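Local atomic coordinates of glutathione S-transferase delta (PDB entry 3VK9), a protein that probably catalyses the conjugation of glutathione to electrophilic compounds, working as a homodimeric delta-class glutathione transferase of the silkmoth. Residues 158-162 against 184-189; 109-113 against 128-134. All coordinates share one frame; numbering follows the deposited sequence. Where two conformers were deposited one is given.

Contact 1: 158-162 against 184-189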
loop_
_atom_site.group_PDB
_atom_site.type_symbol
_atom_site.label_atom_id
_atom_site.label_comp_id
_atom_site.label_asym_id
_atom_site.label_seq_id
_atom_site.Cartn_x
_atom_site.Cartn_y
_atom_site.Cartn_z
ATOM N N ASP A 158 1.300 2.737 -13.723
ATOM C CA ASP A 158 1.422 4.076 -14.306
ATOM C C ASP A 158 0.202 4.942 -13.935
ATOM O O ASP A 158 0.320 6.106 -13.559
ATOM C CB ASP A 158 1.571 3.992 -15.836
ATOM C CG ASP A 158 2.809 3.197 -16.273
ATOM O OD1 ASP A 158 3.939 3.707 -16.109
ATOM O OD2 ASP A 158 2.648 2.072 -16.792
ATOM N N LEU A 159 -0.980 4.370 -14.047
ATOM C CA LEU A 159 -2.195 5.144 -13.871
ATOM C C LEU A 159 -2.366 5.624 -12.418
ATOM O O LEU A 159 -2.756 6.763 -12.161
ATOM C CB LEU A 159 -3.410 4.323 -14.331
ATOM C CG LEU A 159 -3.399 3.795 -15.773
ATOM C CD1 LEU A 159 -4.699 3.005 -16.097
ATOM C CD2 LEU A 159 -3.199 4.924 -16.761
ATOM N N SER A 160 -2.072 4.747 -11.475
ATOM C CA SER A 160 -2.124 5.115 -10.062
ATOM C C SER A 160 -1.030 6.140 -9.744
ATOM O O SER A 160 -1.288 7.149 -9.093
ATOM C CB SER A 160 -1.981 3.871 -9.181
ATOM O OG SER A 160 -2.086 4.209 -7.816
ATOM N N LEU A 161 0.186 5.886 -10.222
ATOM C CA LEU A 161 1.296 6.798 -9.950
ATOM C C LEU A 161 1.104 8.161 -10.600
ATOM O O LEU A 161 1.498 9.186 -10.035
ATOM C CB LEU A 161 2.651 6.193 -10.359
ATOM C CG LEU A 161 3.360 5.365 -9.270
ATOM C CD1 LEU A 161 4.504 4.503 -9.841
ATOM C CD2 LEU A 161 3.863 6.230 -8.100
ATOM N N ILE A 162 0.508 8.191 -11.788
ATOM C CA ILE A 162 0.348 9.476 -12.427
ATOM C C ILE A 162 -0.734 10.283 -11.734
ATOM O O ILE A 162 -0.607 11.488 -11.604
ATOM C CB ILE A 162 0.176 9.415 -13.974
ATOM C CG1 ILE A 162 0.508 10.793 -14.568
ATOM C CG2 ILE A 162 -1.226 8.995 -14.356
ATOM C CD1 ILE A 162 0.864 10.777 -16.029
ATOM N N TRP A 184 8.348 10.242 -18.745
ATOM C CA TRP A 184 7.243 9.332 -18.419
ATOM C C TRP A 184 5.894 10.058 -18.260
ATOM O O TRP A 184 4.882 9.644 -18.826
ATOM C CB TRP A 184 7.615 8.533 -17.162
ATOM C CG TRP A 184 6.476 7.855 -16.481
ATOM C CD1 TRP A 184 5.965 6.617 -16.765
ATOM C CD2 TRP A 184 5.708 8.369 -15.395
ATOM N NE1 TRP A 184 4.922 6.333 -15.915
ATOM C CE2 TRP A 184 4.745 7.390 -15.060
ATOM C CE3 TRP A 184 5.741 9.561 -14.663
ATOM C CZ2 TRP A 184 3.814 7.574 -14.029
ATOM C CZ3 TRP A 184 4.829 9.740 -13.637
ATOM C CH2 TRP A 184 3.871 8.753 -13.331
ATOM N N TYR A 185 5.884 11.142 -17.488
ATOM C CA TYR A 185 4.682 11.956 -17.323
ATOM C C TYR A 185 4.041 12.252 -18.676
ATOM O O TYR A 185 2.846 11.997 -18.887
ATOM C CB TYR A 185 5.054 13.270 -16.635
ATOM C CG TYR A 185 3.899 14.053 -16.026
ATOM C CD1 TYR A 185 3.065 13.477 -15.058
ATOM C CD2 TYR A 185 3.688 15.395 -16.364
ATOM C CE1 TYR A 185 2.025 14.204 -14.480
ATOM C CE2 TYR A 185 2.642 16.137 -15.781
ATOM C CZ TYR A 185 1.820 15.533 -14.847
ATOM O OH TYR A 185 0.796 16.247 -14.273
ATOM N N GLU A 186 4.841 12.789 -19.594
ATOM C CA GLU A 186 4.355 13.112 -20.926
ATOM C C GLU A 186 3.850 11.888 -21.685
ATOM O O GLU A 186 2.806 11.938 -22.318
ATOM C CB GLU A 186 5.436 13.809 -21.754
ATOM C CG GLU A 186 4.949 14.157 -23.148
ATOM C CD GLU A 186 6.022 14.753 -24.024
ATOM O OE1 GLU A 186 7.222 14.579 -23.715
ATOM O OE2 GLU A 186 5.658 15.382 -25.034
ATOM N N THR A 187 4.601 10.794 -21.625
ATOM C CA THR A 187 4.209 9.570 -22.313
ATOM C C THR A 187 2.836 9.087 -21.837
ATOM O O THR A 187 1.967 8.732 -22.630
ATOM C CB THR A 187 5.228 8.416 -22.066
ATOM O OG1 THR A 187 6.529 8.794 -22.533
ATOM C CG2 THR A 187 4.784 7.136 -22.782
ATOM N N VAL A 188 2.644 9.076 -20.527
ATOM C CA VAL A 188 1.401 8.548 -19.979
ATOM C C VAL A 188 0.224 9.464 -20.333
ATOM O O VAL A 188 -0.824 8.991 -20.755
ATOM C CB VAL A 188 1.526 8.264 -18.487
ATOM C CG1 VAL A 188 0.162 7.892 -17.883
ATOM C CG2 VAL A 188 2.529 7.118 -18.281
ATOM N N LYS A 189 0.432 10.771 -20.236
ATOM C CA LYS A 189 -0.583 11.741 -20.642
ATOM C C LYS A 189 -1.098 11.468 -22.056
ATOM O O LYS A 189 -2.299 11.565 -22.323
ATOM C CB LYS A 189 0.000 13.156 -20.600
ATOM C CG LYS A 189 0.037 13.798 -19.232
ATOM C CD LYS A 189 0.970 14.992 -19.260
ATOM C CE LYS A 189 0.419 16.187 -18.508
ATOM N NZ LYS A 189 1.302 17.367 -18.784
#
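I162 meets Y185, their CA atoms 7.0 Å apart, and D158 meets V188 where residues 158-162 of helix 156-167 pass residues 184-189 of helix 179-191. The axes of these short segments come no closer than 10.8 Å, and their directions differ by 116°. The contact between them is buried within the all-helical C-terminal domain of the glutathione transferase fold. I162 is the knob, seated in a hole made by W184, Y185, V188 and K189. Its CG1 stands anti to the backbone N (chi1 -160°), which sends CD1 outward to meet V188 CG1 tip to tip at 3.5 Å. The same side chain crosses Y185 at about a right angle, with I162 CG1 3.7 Å from Y185 CE1. W184 reaches across to helix 156-167 and puts CH2 3.7 Å from I162 CA, while L161 CB lies 4.1 Å from W184 CZ2. A leucine in place of W184 would probably cost D158 OD1 its indole donor and open a gap beside I162 and L161. D158 is tied to more than the indole: OD1 also accepts from V149 N and OD2 from T155 N, the latter consistent with half of the N-capping box known at this helix in glutathione transferases. The indole N-H of W184 NE1 points to D158 OD1 over 2.8 Å, meeting the anti side of the carboxylate with OD1 nearly in the ring plane.

Contact 2: 109-113 against 128-134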
loop_
_atom_site.group_PDB
_atom_site.type_symbol
_atom_site.label_atom_id
_atom_site.label_comp_id
_atom_site.label_asym_id
_atom_site.label_seq_id
_atom_site.Cartn_x
_atom_site.Cartn_y
_atom_site.Cartn_z
ATOM N N ARG A 109 4.368 10.450 1.285
ATOM C CA ARG A 109 5.291 11.535 1.563
ATOM C C ARG A 109 4.704 12.845 1.108
ATOM O O ARG A 109 4.814 13.850 1.812
ATOM C CB ARG A 109 6.653 11.275 0.912
ATOM C CG ARG A 109 7.399 10.186 1.647
ATOM C CD ARG A 109 8.668 9.781 0.957
ATOM N NE ARG A 109 9.326 8.728 1.715
ATOM C CZ ARG A 109 10.614 8.439 1.610
ATOM N NH1 ARG A 109 11.372 9.144 0.789
ATOM N NH2 ARG A 109 11.141 7.460 2.334
ATOM N N PHE A 110 4.067 12.823 -0.062
ATOM C CA PHE A 110 3.427 14.014 -0.594
ATOM C C PHE A 110 2.316 14.480 0.321
ATOM O O PHE A 110 2.248 15.645 0.662
ATOM C CB PHE A 110 2.867 13.792 -2.003
ATOM C CG PHE A 110 1.993 14.933 -2.488
ATOM C CD1 PHE A 110 2.546 16.168 -2.798
ATOM C CD2 PHE A 110 0.611 14.773 -2.604
ATOM C CE1 PHE A 110 1.740 17.236 -3.241
ATOM C CE2 PHE A 110 -0.197 15.827 -3.037
ATOM C CZ PHE A 110 0.372 17.061 -3.359
ATOM N N SER A 111 1.438 13.555 0.689
ATOM C CA SER A 111 0.390 13.815 1.660
ATOM C C SER A 111 0.966 14.454 2.928
ATOM O O SER A 111 0.475 15.499 3.387
ATOM C CB SER A 111 -0.330 12.502 1.991
ATOM O OG SER A 111 -1.348 12.708 2.945
ATOM N N ASP A 112 2.014 13.846 3.485
ATOM C CA ASP A 112 2.613 14.341 4.737
ATOM C C ASP A 112 3.129 15.765 4.608
ATOM O O ASP A 112 3.048 16.573 5.546
ATOM C CB ASP A 112 3.747 13.426 5.217
ATOM C CG ASP A 112 3.235 12.109 5.785
ATOM O OD1 ASP A 112 2.008 11.991 6.010
ATOM O OD2 ASP A 112 4.060 11.195 6.007
ATOM N N TYR A 113 3.660 16.068 3.432
ATOM C CA TYR A 113 4.254 17.364 3.168
ATOM C C TYR A 113 3.199 18.436 2.913
ATOM O O TYR A 113 3.276 19.547 3.449
ATOM C CB TYR A 113 5.167 17.258 1.937
ATOM C CG TYR A 113 5.652 18.595 1.446
ATOM C CD1 TYR A 113 6.486 19.377 2.237
ATOM C CD2 TYR A 113 5.290 19.075 0.188
ATOM C CE1 TYR A 113 6.943 20.605 1.801
ATOM C CE2 TYR A 113 5.751 20.307 -0.262
ATOM C CZ TYR A 113 6.577 21.064 0.551
ATOM O OH TYR A 113 7.047 22.295 0.127
ATOM N N LYS A 128 10.250 17.398 5.280
ATOM C CA LYS A 128 9.199 16.683 4.565
ATOM C C LYS A 128 9.296 16.925 3.050
ATOM O O LYS A 128 9.018 16.026 2.261
ATOM C CB LYS A 128 7.818 17.039 5.114
ATOM C CG LYS A 128 7.574 16.550 6.535
ATOM C CD LYS A 128 6.276 17.128 7.107
ATOM C CE LYS A 128 6.072 16.767 8.579
ATOM N NZ LYS A 128 6.129 15.295 8.819
ATOM N N ASN A 129 9.711 18.128 2.647
ATOM C CA ASN A 129 9.957 18.414 1.231
ATOM C C ASN A 129 11.006 17.454 0.690
ATOM O O ASN A 129 10.804 16.809 -0.339
ATOM C CB ASN A 129 10.430 19.855 1.024
ATOM C CG ASN A 129 10.578 20.219 -0.455
ATOM O OD1 ASN A 129 11.376 19.620 -1.185
ATOM N ND2 ASN A 129 9.810 21.210 -0.899
ATOM N N GLU A 130 12.125 17.350 1.405
ATOM C CA GLU A 130 13.203 16.456 0.997
ATOM C C GLU A 130 12.768 14.989 0.865
ATOM O O GLU A 130 13.226 14.277 -0.029
ATOM C CB GLU A 130 14.410 16.597 1.932
ATOM C CG GLU A 130 15.212 17.866 1.672
ATOM C CD GLU A 130 15.628 18.010 0.207
ATOM O OE1 GLU A 130 15.498 19.129 -0.335
ATOM O OE2 GLU A 130 16.085 17.008 -0.399
ATOM N N LYS A 131 11.878 14.541 1.743
ATOM C CA LYS A 131 11.385 13.174 1.654
ATOM C C LYS A 131 10.618 12.978 0.342
ATOM O O LYS A 131 10.694 11.918 -0.280
ATOM C CB LYS A 131 10.520 12.822 2.869
ATOM C CG LYS A 131 11.315 12.611 4.158
ATOM C CD LYS A 131 11.247 11.154 4.601
ATOM C CE LYS A 131 12.382 10.802 5.576
ATOM N NZ LYS A 131 13.695 10.564 4.893
ATOM N N VAL A 132 9.884 14.001 -0.084
ATOM C CA VAL A 132 9.213 13.929 -1.378
ATOM C C VAL A 132 10.238 13.902 -2.523
ATOM O O VAL A 132 10.089 13.133 -3.472
ATOM C CB VAL A 132 8.234 15.099 -1.598
ATOM C CG1 VAL A 132 7.609 15.000 -2.990
ATOM C CG2 VAL A 132 7.161 15.096 -0.532
ATOM N N GLN A 133 11.274 14.740 -2.428
ATOM C CA GLN A 133 12.327 14.746 -3.447
ATOM C C GLN A 133 12.921 13.337 -3.570
ATOM O O GLN A 133 13.154 12.847 -4.675
ATOM C CB GLN A 133 13.434 15.767 -3.117
ATOM C CG GLN A 133 12.932 17.217 -2.924
ATOM C CD GLN A 133 12.351 17.831 -4.202
ATOM O OE1 GLN A 133 12.600 17.348 -5.307
ATOM N NE2 GLN A 133 11.573 18.907 -4.049
ATOM N N GLU A 134 13.167 12.686 -2.433
ATOM C CA GLU A 134 13.761 11.345 -2.457
ATOM C C GLU A 134 12.810 10.323 -3.093
ATOM O O GLU A 134 13.244 9.378 -3.746
ATOM C CB GLU A 134 14.148 10.882 -1.046
ATOM C CG GLU A 134 15.149 11.772 -0.338
ATOM C CD GLU A 134 15.303 11.423 1.142
ATOM O OE1 GLU A 134 14.556 10.543 1.641
ATOM O OE2 GLU A 134 16.176 12.037 1.803
HETATM O O HOH W 1 7.153 14.101 3.085
HETATM O O HOH W 2 3.053 15.662 8.201
#
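An antiparallel helix pair brings R109 against V132 and Y113 against K128, with CA atoms 5.2 Å apart in the second pair. The axes of segments 109-113 and 128-134 approach to 8.6 Å, at 160° between their directions. V132 CG2 fills the middle, 3.5 Å from R109 O and also touching Y113 CB. R109 runs its extended chain along the partly exposed side, where NH1 donates to K131 O over 3.0 Å, the carbonyl oxygen lying tilted out of the guanidinium plane. NH1 also forms a longer salt bridge with E134 OE1, the carboxylate turned 60° from the guanidinium. K131 lays its CD over the centre of one guanidinium face, and its NZ forms a salt bridge to that same E134 OE1, the hydrogen bond in it weak, so one carboxylate oxygen is shared by two cationic groups and probably offsets their charge only in part.

These are the consecutive helices 89-119 and 126-142, which open the helical bundle of the glutathione transferase C-terminal domain and pack here as a helical hairpin. On its buried side the Y113 ring takes N129 CA over one face, a CH-pi contact 4.1 Å from the centroid. The N129 side chain runs alongside in the same direction, and ND2 donates to Y113 OH over 3.1 Å; the stronger polar partner of that hydroxyl is D172 OD1, outside the two segments. Q133 NE2 in turn donates to N129 OD1, 3.0 Å away, which helps fix the rotation of the amide. Between the backbones, one water donates to both R109 O and K128 O, at 2.7 Å from R109 O. A second water donates to D112 O and is weakly bound by K128 NZ.

Overall arrangement
Contact 1 and contact 2 lie within the C-terminal domain range but join different helix pairs, their centres 19 Å apart and their nearest atoms about 9 Å apart. Contact 1 is the buried one, its centre about 10 Å from the chain centre; contact 2, centred about 17 Å out, is only partly buried. Chemistry follows depth: a crossing knob-into-hole packing with one buried indole-to-carboxylate bond in the first, a near-antiparallel pair edged by charged side chains and bridging waters in the second. They follow in series along the chain, helix 156-167 coming next after helix 126-142. Helix 89-119 links them, since S160 of contact 1 bonds D102 and L161 packs on F101, both on the helix that carries 109-113.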